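Local coordinates for sugar ABC transporter substrate-binding protein (Treponema pallidum subsp. pallidum, PDB 5U2P) that probably binds a still unidentified ligand, perhaps a sugar, in the periplasm and hands it to an ABC transporter for uptake, at residues A[58-63]-A[321-326]; A[147-150]-A[156-159]; A[208-213]-A[374-379]; A[232-237]-A[401-406]; A[252-257]-A[270-275]. All blocks are in the same frame, centred on the assembly; numbering follows the deposited sequence. Where two conformers were deposited one is given.

Overall arrangement
The chain has two sheets, as expected of a two-lobed periplasmic binding protein. Contact 1 flanks the five-stranded sheet that includes strand 61-67, and contacts 2 to 5 lie around or beyond the six-stranded one. The centre of contact 1 is 36 Å from that of contact 3, the nearest of the other four, and 56 Å from that of contact 4, on the opposite side of the chain's centre. Contacts 2 and 5 are neighbours, with nearest atoms about 7 Å apart, and contacts 2 and 4 approach to about 9 Å. Contact 3, centred 12 Å from the chain's centre, includes bound 1,2-ethanediol, probably acquired during crystallisation.

Contact 1. Residues A[58-63]-A[321-326]; sequences EGIAVT and ACRALS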
# COMPACT_ATOMS: atom_id res chain seq x y z
N GLU A 58 -30.82 13.87 0.35
CA GLU A 58 -30.75 13.76 1.80
C GLU A 58 -30.98 15.09 2.49
O GLU A 58 -30.99 15.16 3.73
CB GLU A 58 -29.40 13.15 2.21
CG GLU A 58 -29.14 11.78 1.58
CD GLU A 58 -30.17 10.74 1.99
OE1 GLU A 58 -30.62 10.77 3.14
OE2 GLU A 58 -30.52 9.87 1.17
N GLY A 59 -31.14 16.14 1.69
CA GLY A 59 -31.40 17.48 2.20
C GLY A 59 -30.24 18.01 3.01
O GLY A 59 -30.43 18.70 4.01
N ILE A 60 -29.03 17.66 2.60
CA ILE A 60 -27.84 18.19 3.26
C ILE A 60 -27.13 19.11 2.26
O ILE A 60 -26.52 18.63 1.30
CB ILE A 60 -26.89 17.10 3.76
CG1 ILE A 60 -27.63 16.17 4.76
CG2 ILE A 60 -25.69 17.73 4.44
CD1 ILE A 60 -26.82 15.00 5.24
N ALA A 61 -27.25 20.41 2.47
CA ALA A 61 -26.55 21.38 1.65
C ALA A 61 -25.05 21.37 1.99
O ALA A 61 -24.65 21.83 3.06
CB ALA A 61 -27.12 22.77 1.85
N VAL A 62 -24.24 20.83 1.08
CA VAL A 62 -22.80 20.77 1.28
C VAL A 62 -22.11 21.96 0.63
O VAL A 62 -22.35 22.26 -0.54
CB VAL A 62 -22.21 19.47 0.68
CG1 VAL A 62 -20.73 19.40 0.95
CG2 VAL A 62 -22.93 18.24 1.24
N THR A 63 -21.26 22.63 1.39
CA THR A 63 -20.38 23.66 0.86
C THR A 63 -18.94 23.16 0.93
O THR A 63 -18.46 22.77 2.00
CB THR A 63 -20.53 24.99 1.61
OG1 THR A 63 -20.28 24.79 3.00
CG2 THR A 63 -21.94 25.53 1.43
N ALA A 321 -22.73 15.20 10.19
CA ALA A 321 -21.54 14.70 9.50
C ALA A 321 -21.50 13.18 9.50
O ALA A 321 -21.15 12.56 8.50
CB ALA A 321 -20.26 15.22 10.16
N CYS A 322 -21.84 12.59 10.64
CA CYS A 322 -21.79 11.14 10.72
C CYS A 322 -22.92 10.53 9.87
O CYS A 322 -22.72 9.46 9.28
CB CYS A 322 -21.91 10.68 12.15
SG CYS A 322 -20.43 11.00 13.16
N ARG A 323 -24.08 11.19 9.84
CA ARG A 323 -25.18 10.73 8.99
C ARG A 323 -24.73 10.76 7.53
O ARG A 323 -24.99 9.83 6.77
CB ARG A 323 -26.44 11.59 9.18
CG ARG A 323 -27.12 11.36 10.54
CD ARG A 323 -28.27 12.34 10.83
NE ARG A 323 -29.36 12.14 9.86
CZ ARG A 323 -29.67 12.97 8.86
NH1 ARG A 323 -29.05 14.13 8.70
NH2 ARG A 323 -30.66 12.64 8.03
N ALA A 324 -24.06 11.84 7.13
CA ALA A 324 -23.60 11.97 5.76
C ALA A 324 -22.60 10.88 5.39
O ALA A 324 -22.67 10.31 4.30
CB ALA A 324 -23.00 13.36 5.53
N LEU A 325 -21.65 10.59 6.28
CA LEU A 325 -20.66 9.57 5.97
C LEU A 325 -21.33 8.21 5.80
O LEU A 325 -20.90 7.40 4.99
CB LEU A 325 -19.58 9.50 7.05
CG LEU A 325 -18.63 10.71 7.14
CD1 LEU A 325 -17.49 10.41 8.09
CD2 LEU A 325 -18.08 11.08 5.78
N SER A 326 -22.33 7.94 6.63
CA SER A 326 -23.08 6.69 6.53
C SER A 326 -23.75 6.55 5.16
O SER A 326 -23.71 5.47 4.55
CB SER A 326 -24.11 6.61 7.66
OG SER A 326 -24.94 5.48 7.49
O HOH W 1 -30.82 15.12 6.40
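Arg323 and Ala324, consecutive on helix 318-329, both reach Ile60, the residue just ahead of strand 61-67. The contact packs this helix against the connection from helix 45-58 to strand 61-67, where Gly59, with positive phi, leaves the helix. Ala321 turns away from the 58-63 segment and packs on Val311 of strand 307-311. Arg323 then brings its guanidinium beside Ile60: NH1 is 4.2 Å from Ile60 CD1, oblique to the guanidinium plane. One water in that plane, at the guanidinium edge, accepts from Arg323 NH2 at 3.0 Å and donates to Glu58 O at 2.7 Å. Ala324 follows with the apolar half of the contact, its CB 4.2 Å from Ile60 CD1. Ile60 gets there with CG1 anti to its own carbonyl carbon (chi1 -59°) and an extended second torsion. Leu34 of strand 33-39 touches both Ile60 and Ala324, and Leu54 of helix 45-58 also packs on Ala324. The Glu58 carboxylate stays apart, OE1 being 5.2 Å from Arg323 NH2, so any attraction between the charges is probably modest. The chemistry therefore implies apolar contact on the buried side and a water bridge to a backbone carbonyl on the more exposed side.

Contact 2. Residues A[147-150]-A[156-159]; sequences DLFD and EPKS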
# COMPACT_ATOMS: atom_id res chain seq x y z
N ASP A 147 1.86 -18.26 -19.37
CA ASP A 147 2.22 -18.99 -20.59
C ASP A 147 3.63 -19.51 -20.52
O ASP A 147 3.89 -20.64 -20.91
CB ASP A 147 2.06 -18.11 -21.84
CG ASP A 147 0.61 -17.81 -22.18
OD1 ASP A 147 -0.28 -18.59 -21.78
OD2 ASP A 147 0.37 -16.79 -22.86
N LEU A 148 4.56 -18.69 -20.02
CA LEU A 148 5.94 -19.13 -19.84
C LEU A 148 6.01 -20.24 -18.81
O LEU A 148 6.76 -21.21 -18.97
CB LEU A 148 6.84 -17.98 -19.41
CG LEU A 148 7.23 -16.95 -20.45
CD1 LEU A 148 7.96 -15.79 -19.78
CD2 LEU A 148 8.11 -17.58 -21.52
N PHE A 149 5.26 -20.08 -17.73
CA PHE A 149 5.20 -21.11 -16.70
C PHE A 149 4.75 -22.44 -17.29
O PHE A 149 5.30 -23.48 -16.97
CB PHE A 149 4.28 -20.69 -15.56
CG PHE A 149 4.97 -19.96 -14.46
CD1 PHE A 149 5.96 -19.02 -14.74
CD2 PHE A 149 4.64 -20.20 -13.13
CE1 PHE A 149 6.60 -18.35 -13.72
CE2 PHE A 149 5.29 -19.52 -12.11
CZ PHE A 149 6.26 -18.60 -12.42
N ASP A 150 3.74 -22.39 -18.16
CA ASP A 150 3.23 -23.60 -18.79
C ASP A 150 4.26 -24.20 -19.73
O ASP A 150 4.50 -25.40 -19.72
CB ASP A 150 1.94 -23.32 -19.56
CG ASP A 150 0.78 -22.95 -18.66
OD1 ASP A 150 0.78 -23.35 -17.47
OD2 ASP A 150 -0.15 -22.26 -19.14
N GLU A 156 2.91 -22.57 -10.09
CA GLU A 156 2.84 -21.41 -9.20
C GLU A 156 3.54 -21.75 -7.88
O GLU A 156 3.14 -22.69 -7.19
CB GLU A 156 1.39 -21.01 -8.96
CG GLU A 156 1.24 -19.80 -8.07
CD GLU A 156 -0.19 -19.41 -7.84
OE1 GLU A 156 -0.80 -18.82 -8.76
OE2 GLU A 156 -0.71 -19.68 -6.74
N PRO A 157 4.59 -20.99 -7.52
CA PRO A 157 5.33 -21.35 -6.30
C PRO A 157 4.50 -21.08 -5.05
O PRO A 157 4.02 -19.96 -4.88
CB PRO A 157 6.56 -20.45 -6.34
CG PRO A 157 6.14 -19.28 -7.16
CD PRO A 157 5.19 -19.82 -8.19
N LYS A 158 4.34 -22.09 -4.20
CA LYS A 158 3.52 -21.93 -3.01
C LYS A 158 4.36 -21.96 -1.73
O LYS A 158 3.83 -21.95 -0.63
CB LYS A 158 2.43 -22.99 -2.97
CG LYS A 158 1.61 -23.03 -4.27
CD LYS A 158 0.18 -23.47 -4.04
CE LYS A 158 -0.64 -23.27 -5.31
NZ LYS A 158 -2.07 -23.61 -5.12
N SER A 159 5.68 -21.97 -1.90
CA SER A 159 6.62 -21.97 -0.78
C SER A 159 7.95 -21.39 -1.25
O SER A 159 8.15 -21.19 -2.44
CB SER A 159 6.86 -23.38 -0.27
OG SER A 159 7.60 -24.10 -1.23
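Phe149 of helix 146-151 touches Glu156 and Pro157 across the short connection to helix 160-172. Along the 147-150 segment, Leu148 comes first: its N is hydrogen-bonded to Asn145 OD1 near the start of the helix, and its side chain packs on Ile177. Phe149 carries the contact. Its ring meets the proline edge-on, with CE2 3.9 Å from Pro157 CD. Because that carbon lies in the ring plane, the aromatic edge abuts the proline; the two side chains cross at about a right angle. A little further round the same edge, Phe149 CD2 is 4.2 Å from Glu156 N, a van der Waals approach to the backbone. The phenylalanine ring is also stacked with Tyr144. That tyrosine holds the acid of the opposing segment as well, since its OH is hydrogen-bonded to Glu156 OE1; one residue of strand 138-145 thus contacts both sides of the connection. Pro157 in turn rests on Glu162 and Ser166 of helix 160-172. The whole is a strand-helix-loop-helix connection of an alpha/beta lobe, with Ser159 as N-cap of the second helix: its OG is bonded to Glu162 N.

Contact 3. Residues A[208-213]-A[374-379]; sequences DLVKRA and QAIDAY. With EDO (1,2-ethanediol), chain E.
In the alpha/beta lobe built on the six-stranded sheet, Val210 and Leu209 of helix 191-214 pack against Ile376 and Tyr379, in the loop that follows strand 372-374. The other side of this loop meets bound 1,2-ethanediol, probably taken up from the crystallisation liquor. All four touching residues are buried. Val210 is central: its CG2 stands over one face of the Tyr379 ring in a CH-pi contact, 4.1 Å from the ring centroid and 27° off the normal. The same methyl is 4.0 Å from Ile376 CG2, so it wedges between aromatic and aliphatic partners. Ile376 spreads its two branches over both helix residues; with CG1 between the backbone N and the carbonyl carbon (chi1 58°), CG2 is left to Val210 while the CG1 branch carries CD1 to 4.1 Å from Leu209 CD2. On the opposite face of the tyrosine, Gln374 NE2 lies 3.3 Å above the ring plane, over its centre, and is hydrogen-bonded to Glu305 OE2. The ring is thus sandwiched between a methyl on one face and an amide nitrogen on the other, which probably limits its movement. Residues 376-378 have helical backbone angles, and one turn is closed by Ala378 N bonding to Ala375 O. This turn points Asp377 away from residues 208-213, and its side chain rests on Thr191 and Ala194 near the start of the same helix. Ethanediol is also bonded to Asn140 ND2 and Ser138 OG, and its O2 donates to Asp377 OD1 at 2.8 Å.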
# COMPACT_ATOMS: atom_id res chain seq x y z
N ASP A 208 6.33 -0.36 14.79
CA ASP A 208 7.38 -0.06 15.74
C ASP A 208 8.74 0.11 15.07
O ASP A 208 9.54 0.95 15.48
CB ASP A 208 7.49 -1.16 16.80
CG ASP A 208 6.33 -1.16 17.77
OD1 ASP A 208 5.49 -0.24 17.68
OD2 ASP A 208 6.27 -2.06 18.63
N LEU A 209 9.01 -0.70 14.05
CA LEU A 209 10.27 -0.59 13.34
C LEU A 209 10.41 0.79 12.69
O LEU A 209 11.46 1.40 12.77
CB LEU A 209 10.39 -1.70 12.28
CG LEU A 209 11.74 -1.76 11.55
CD1 LEU A 209 12.86 -2.20 12.49
CD2 LEU A 209 11.66 -2.69 10.34
N VAL A 210 9.35 1.26 12.03
CA VAL A 210 9.39 2.59 11.42
C VAL A 210 9.60 3.65 12.51
O VAL A 210 10.38 4.59 12.34
CB VAL A 210 8.11 2.89 10.62
CG1 VAL A 210 8.13 4.31 10.09
CG2 VAL A 210 7.97 1.89 9.47
N LYS A 211 8.92 3.46 13.63
CA LYS A 211 9.01 4.39 14.75
C LYS A 211 10.44 4.51 15.26
O LYS A 211 10.98 5.62 15.39
CB LYS A 211 8.08 3.94 15.88
CG LYS A 211 7.94 4.93 17.04
CD LYS A 211 7.23 6.20 16.59
CE LYS A 211 6.77 7.06 17.76
NZ LYS A 211 7.90 7.68 18.50
N ARG A 212 11.07 3.37 15.54
CA ARG A 212 12.40 3.41 16.15
C ARG A 212 13.45 3.76 15.11
O ARG A 212 14.48 4.34 15.43
CB ARG A 212 12.73 2.10 16.88
CG ARG A 212 12.85 0.82 16.08
CD ARG A 212 13.26 -0.33 17.01
NE ARG A 212 13.21 -1.66 16.40
CZ ARG A 212 12.11 -2.41 16.31
NH1 ARG A 212 10.94 -1.98 16.78
NH2 ARG A 212 12.19 -3.61 15.74
N ALA A 213 13.18 3.45 13.84
CA ALA A 213 14.08 3.89 12.78
C ALA A 213 14.03 5.42 12.65
O ALA A 213 15.05 6.08 12.42
CB ALA A 213 13.74 3.22 11.45
N GLN A 374 0.45 -2.41 5.87
CA GLN A 374 1.30 -1.50 5.13
C GLN A 374 2.79 -1.87 5.21
O GLN A 374 3.38 -1.97 6.31
CB GLN A 374 1.11 -0.06 5.63
CG GLN A 374 2.00 0.91 4.86
CD GLN A 374 1.45 2.31 4.77
OE1 GLN A 374 0.36 2.53 4.24
NE2 GLN A 374 2.21 3.27 5.28
N ALA A 375 3.38 -2.05 4.04
CA ALA A 375 4.81 -2.30 3.92
C ALA A 375 5.62 -1.12 4.41
O ALA A 375 5.27 0.04 4.18
CB ALA A 375 5.19 -2.62 2.46
N ILE A 376 6.75 -1.40 5.07
CA ILE A 376 7.53 -0.34 5.69
C ILE A 376 8.10 0.69 4.71
O ILE A 376 8.37 1.82 5.13
CB ILE A 376 8.69 -0.92 6.53
CG1 ILE A 376 9.60 -1.79 5.66
CG2 ILE A 376 8.14 -1.69 7.72
CD1 ILE A 376 10.93 -2.22 6.35
N ASP A 377 8.22 0.35 3.42
CA ASP A 377 8.72 1.33 2.44
C ASP A 377 7.63 2.28 1.95
O ASP A 377 7.93 3.20 1.20
CB ASP A 377 9.40 0.63 1.23
CG ASP A 377 8.45 -0.23 0.40
OD1 ASP A 377 7.43 -0.69 0.95
OD2 ASP A 377 8.77 -0.47 -0.80
N ALA A 378 6.39 2.07 2.37
CA ALA A 378 5.29 2.91 1.90
C ALA A 378 5.17 4.19 2.72
O ALA A 378 4.55 5.17 2.28
CB ALA A 378 3.98 2.14 1.93
N TYR A 379 5.77 4.19 3.91
CA TYR A 379 5.71 5.34 4.81
C TYR A 379 6.56 6.50 4.25
O TYR A 379 7.62 6.28 3.64
CB TYR A 379 6.20 4.97 6.22
CG TYR A 379 5.32 4.02 6.96
CD1 TYR A 379 5.43 2.65 6.80
CD2 TYR A 379 4.33 4.50 7.82
CE1 TYR A 379 4.60 1.78 7.48
CE2 TYR A 379 3.51 3.65 8.50
CZ TYR A 379 3.65 2.29 8.35
OH TYR A 379 2.81 1.46 9.04
C1 EDO E . 3.94 0.01 -2.01
O1 EDO E . 3.55 -1.14 -2.76
C2 EDO E . 4.83 -0.33 -0.83
O2 EDO E . 5.49 -1.59 -0.92

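Contact 4. Residues A[232-237]-A[401-406]; sequences AYLELF and DPAPTA
Leu234 projects from helix 227-238 into a shallow hollow formed by Ala403, Pro404 and Ala406, where an extended loop runs into the N-terminus of helix 406-417. This is a helix-against-loop contact near the surface of the lobe, and a single leucine is the bump that fills it. With CG anti to the carbonyl carbon (chi1 -74°), Leu234 directs its forked end at the loop, and both methyls sit on the same backbone oxygen: Pro404 O is 3.6 Å from Leu234 CD1 and 3.7 Å from Leu234 CD2. From there the branches part. CD2 reaches on toward the start of the loop, 4.4 Å from Ala403 CB and equally far from Pro404 CD, so the alanine methyl and the proline ring form two walls. CD1 reaches the other way, against the backbone just before the helix, 3.9 Å from Thr405 C and with Ala406 CB as a more distant wall at 4.5 Å. Met409 and Val399 also touch Leu234 and add to its surroundings. The loop ends at Thr405, the N-cap of helix 406-417, whose OG1 is hydrogen-bonded to Thr408 N. Pro404 lies against Met409 and Arg412 of the same helix. The floor of the hollow is polar backbone meeting methyl groups, and beyond the proline oxygen it includes Ala406 N, 3.7 Å from Leu234 CD1.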
# COMPACT_ATOMS: atom_id res chain seq x y z
N ALA A 232 17.37 -14.93 3.13
CA ALA A 232 16.62 -15.23 1.90
C ALA A 232 17.02 -14.30 0.77
O ALA A 232 17.28 -14.73 -0.38
CB ALA A 232 15.10 -15.12 2.16
N TYR A 233 17.06 -13.02 1.10
CA TYR A 233 17.46 -11.97 0.16
C TYR A 233 18.83 -12.30 -0.45
O TYR A 233 19.01 -12.35 -1.67
CB TYR A 233 17.48 -10.64 0.93
CG TYR A 233 17.33 -9.37 0.13
CD1 TYR A 233 16.43 -9.28 -0.92
CD2 TYR A 233 18.05 -8.23 0.47
CE1 TYR A 233 16.28 -8.10 -1.63
CE2 TYR A 233 17.90 -7.05 -0.23
CZ TYR A 233 17.01 -6.99 -1.28
OH TYR A 233 16.85 -5.82 -2.01
N LEU A 234 19.78 -12.57 0.43
CA LEU A 234 21.13 -12.96 0.06
C LEU A 234 21.18 -14.18 -0.85
O LEU A 234 21.97 -14.22 -1.79
CB LEU A 234 21.91 -13.24 1.35
CG LEU A 234 22.30 -11.97 2.12
CD1 LEU A 234 22.77 -12.32 3.54
CD2 LEU A 234 23.39 -11.23 1.36
N GLU A 235 20.33 -15.16 -0.55
CA GLU A 235 20.31 -16.40 -1.34
C GLU A 235 19.85 -16.10 -2.76
O GLU A 235 20.39 -16.66 -3.72
CB GLU A 235 19.41 -17.44 -0.67
CG GLU A 235 19.44 -18.82 -1.33
CD GLU A 235 20.78 -19.52 -1.16
OE1 GLU A 235 21.60 -19.09 -0.33
OE2 GLU A 235 21.01 -20.52 -1.88
N LEU A 236 18.87 -15.21 -2.91
CA LEU A 236 18.42 -14.81 -4.25
C LEU A 236 19.56 -14.16 -5.04
O LEU A 236 19.72 -14.44 -6.23
CB LEU A 236 17.22 -13.86 -4.18
CG LEU A 236 15.93 -14.45 -3.62
CD1 LEU A 236 14.87 -13.39 -3.57
CD2 LEU A 236 15.41 -15.64 -4.43
N PHE A 237 20.36 -13.31 -4.39
CA PHE A 237 21.50 -12.67 -5.06
C PHE A 237 22.56 -13.71 -5.39
O PHE A 237 23.14 -13.71 -6.49
CB PHE A 237 22.11 -11.57 -4.19
CG PHE A 237 21.24 -10.34 -4.05
CD1 PHE A 237 21.16 -9.41 -5.07
CD2 PHE A 237 20.50 -10.11 -2.90
CE1 PHE A 237 20.36 -8.28 -4.94
CE2 PHE A 237 19.70 -8.99 -2.77
CZ PHE A 237 19.64 -8.07 -3.78
N ASP A 401 30.32 -9.01 -3.95
CA ASP A 401 31.05 -10.28 -4.01
C ASP A 401 32.37 -10.11 -3.28
O ASP A 401 33.13 -9.21 -3.62
CB ASP A 401 31.32 -10.72 -5.45
CG ASP A 401 30.20 -11.56 -6.05
OD1 ASP A 401 30.07 -11.55 -7.29
OD2 ASP A 401 29.46 -12.24 -5.31
N PRO A 402 32.66 -10.96 -2.28
CA PRO A 402 31.82 -12.04 -1.76
C PRO A 402 30.73 -11.51 -0.84
O PRO A 402 30.97 -10.56 -0.08
CB PRO A 402 32.81 -12.91 -0.97
CG PRO A 402 33.78 -11.93 -0.45
CD PRO A 402 33.94 -10.90 -1.56
N ALA A 403 29.56 -12.14 -0.91
CA ALA A 403 28.40 -11.73 -0.11
C ALA A 403 28.67 -11.84 1.39
O ALA A 403 29.23 -12.84 1.86
CB ALA A 403 27.19 -12.56 -0.49
N PRO A 404 28.23 -10.83 2.15
CA PRO A 404 28.29 -10.88 3.61
C PRO A 404 27.20 -11.78 4.19
O PRO A 404 26.32 -12.23 3.45
CB PRO A 404 28.05 -9.42 4.01
CG PRO A 404 27.08 -8.93 2.97
CD PRO A 404 27.52 -9.62 1.68
N THR A 405 27.26 -12.04 5.49
CA THR A 405 26.15 -12.69 6.18
C THR A 405 25.13 -11.66 6.61
O THR A 405 25.39 -10.46 6.58
CB THR A 405 26.60 -13.44 7.42
OG1 THR A 405 27.20 -12.50 8.32
CG2 THR A 405 27.58 -14.56 7.07
N ALA A 406 23.97 -12.13 7.05
CA ALA A 406 22.94 -11.23 7.55
C ALA A 406 23.45 -10.52 8.81
O ALA A 406 23.12 -9.36 9.05
CB ALA A 406 21.66 -11.98 7.84

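Contact 5. Residues A[252-257]-A[270-275]; sequences REIIHD and HLVADA
Ile255 of helix 251-258 points its side chain at Ala275 of helix 270-279, and most of the surface buried in this contact gathers round the pair. Followed outward, its CB is still 5.4 Å from Ala275 CB, too far to pack closely. There the chain forks. The CG2 branch, anti to the backbone N, approaches main chain, 4.1 Å from Ala275 O. The CG1 branch lies beside the backbone N (chi1 -65°) and comes to 4.2 Å from Ala275 CB; continuing nearly extended, with chi2 165°, it delivers CD1 to Ala275 CB at 3.5 Å. That is closer than usual for two carbons, so the tip is pressed on the alanine methyl, whose small size allows the helices to come together here, the CA atoms of the two residues being 7.1 Å apart. Ile276 and Glu279 of the same helix also touch Ile255. One residue back, Ile254 makes a looser contact through its CG2, 4.3 Å from Val272 CG1, while its second torsion turns the other branch away, and the side chain also packs on Ile263 and Tyr266. Tyr266 touches Val272 too, so strand 263-267, which joins the two helices in sequence, also underlies this end of the contact. The side chains meet one another carbon to carbon, and the one polar atom near them is the backbone O of Ala275: the two helices are held by shape and apolar burial, tight at Ile255 and easier at Ile254.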
# COMPACT_ATOMS: atom_id res chain seq x y z
N ARG A 252 9.08 1.40 -16.69
CA ARG A 252 8.87 1.35 -18.15
C ARG A 252 9.68 0.21 -18.79
O ARG A 252 9.25 -0.40 -19.78
CB ARG A 252 9.25 2.70 -18.78
CG ARG A 252 9.16 2.77 -20.30
CD ARG A 252 10.40 3.43 -20.91
NE ARG A 252 10.39 4.88 -20.72
CZ ARG A 252 10.05 5.77 -21.64
NH1 ARG A 252 9.68 5.40 -22.86
NH2 ARG A 252 10.09 7.07 -21.34
N GLU A 253 10.86 -0.05 -18.25
CA GLU A 253 11.73 -1.09 -18.76
C GLU A 253 11.21 -2.48 -18.41
O GLU A 253 11.23 -3.38 -19.23
CB GLU A 253 13.16 -0.89 -18.24
CG GLU A 253 13.74 0.42 -18.73
CD GLU A 253 15.15 0.68 -18.24
OE1 GLU A 253 15.31 1.03 -17.05
OE2 GLU A 253 16.10 0.53 -19.05
N ILE A 254 10.71 -2.65 -17.19
CA ILE A 254 10.07 -3.89 -16.80
C ILE A 254 8.88 -4.19 -17.70
O ILE A 254 8.73 -5.31 -18.17
CB ILE A 254 9.58 -3.82 -15.32
CG1 ILE A 254 10.76 -3.77 -14.35
CG2 ILE A 254 8.62 -4.97 -14.99
CD1 ILE A 254 11.68 -4.93 -14.40
N ILE A 255 8.03 -3.20 -17.95
CA ILE A 255 6.88 -3.39 -18.81
C ILE A 255 7.32 -3.81 -20.21
O ILE A 255 6.76 -4.75 -20.82
CB ILE A 255 6.02 -2.11 -18.88
CG1 ILE A 255 5.42 -1.79 -17.51
CG2 ILE A 255 4.91 -2.27 -19.92
CD1 ILE A 255 4.87 -0.39 -17.38
N HIS A 256 8.32 -3.11 -20.73
CA HIS A 256 8.85 -3.40 -22.06
C HIS A 256 9.31 -4.84 -22.16
O HIS A 256 8.93 -5.56 -23.10
CB HIS A 256 10.01 -2.47 -22.38
CG HIS A 256 10.55 -2.64 -23.75
ND1 HIS A 256 11.47 -3.62 -24.06
CD2 HIS A 256 10.33 -1.95 -24.89
CE1 HIS A 256 11.77 -3.53 -25.35
NE2 HIS A 256 11.12 -2.51 -25.86
N ASP A 257 10.08 -5.29 -21.17
CA ASP A 257 10.61 -6.64 -21.20
C ASP A 257 9.55 -7.71 -20.87
O ASP A 257 9.55 -8.79 -21.46
CB ASP A 257 11.80 -6.77 -20.24
CG ASP A 257 13.02 -5.96 -20.69
OD1 ASP A 257 13.11 -5.62 -21.89
OD2 ASP A 257 13.89 -5.67 -19.83
N HIS A 270 0.92 -3.94 -7.75
CA HIS A 270 -0.08 -4.34 -8.75
C HIS A 270 -0.30 -3.24 -9.81
O HIS A 270 -0.85 -3.52 -10.88
CB HIS A 270 -1.41 -4.70 -8.06
CG HIS A 270 -2.31 -3.52 -7.84
ND1 HIS A 270 -2.17 -2.66 -6.76
CD2 HIS A 270 -3.34 -3.03 -8.57
CE1 HIS A 270 -3.09 -1.71 -6.84
NE2 HIS A 270 -3.81 -1.92 -7.93
N LEU A 271 0.12 -2.01 -9.52
CA LEU A 271 0.01 -0.93 -10.49
C LEU A 271 0.92 -1.18 -11.70
O LEU A 271 0.60 -0.78 -12.82
CB LEU A 271 0.34 0.43 -9.87
CG LEU A 271 -0.62 0.86 -8.73
CD1 LEU A 271 -0.12 2.13 -8.05
CD2 LEU A 271 -2.06 1.02 -9.22
N VAL A 272 2.03 -1.86 -11.45
CA VAL A 272 2.94 -2.25 -12.52
C VAL A 272 2.29 -3.36 -13.35
O VAL A 272 2.31 -3.31 -14.59
CB VAL A 272 4.30 -2.70 -11.97
CG1 VAL A 272 5.21 -3.21 -13.07
CG2 VAL A 272 4.96 -1.55 -11.21
N ALA A 273 1.68 -4.34 -12.69
CA ALA A 273 0.98 -5.42 -13.38
C ALA A 273 -0.16 -4.86 -14.23
O ALA A 273 -0.37 -5.27 -15.39
CB ALA A 273 0.44 -6.44 -12.39
N ASP A 274 -0.89 -3.89 -13.68
CA ASP A 274 -1.94 -3.21 -14.46
C ASP A 274 -1.38 -2.58 -15.74
O ASP A 274 -1.99 -2.65 -16.84
CB ASP A 274 -2.62 -2.12 -13.62
CG ASP A 274 -3.67 -2.67 -12.66
OD1 ASP A 274 -4.04 -3.86 -12.77
OD2 ASP A 274 -4.15 -1.88 -11.81
N ALA A 275 -0.21 -1.96 -15.61
CA ALA A 275 0.46 -1.29 -16.70
C ALA A 275 0.92 -2.28 -17.74
O ALA A 275 0.91 -2.00 -18.95
CB ALA A 275 1.62 -0.49 -16.19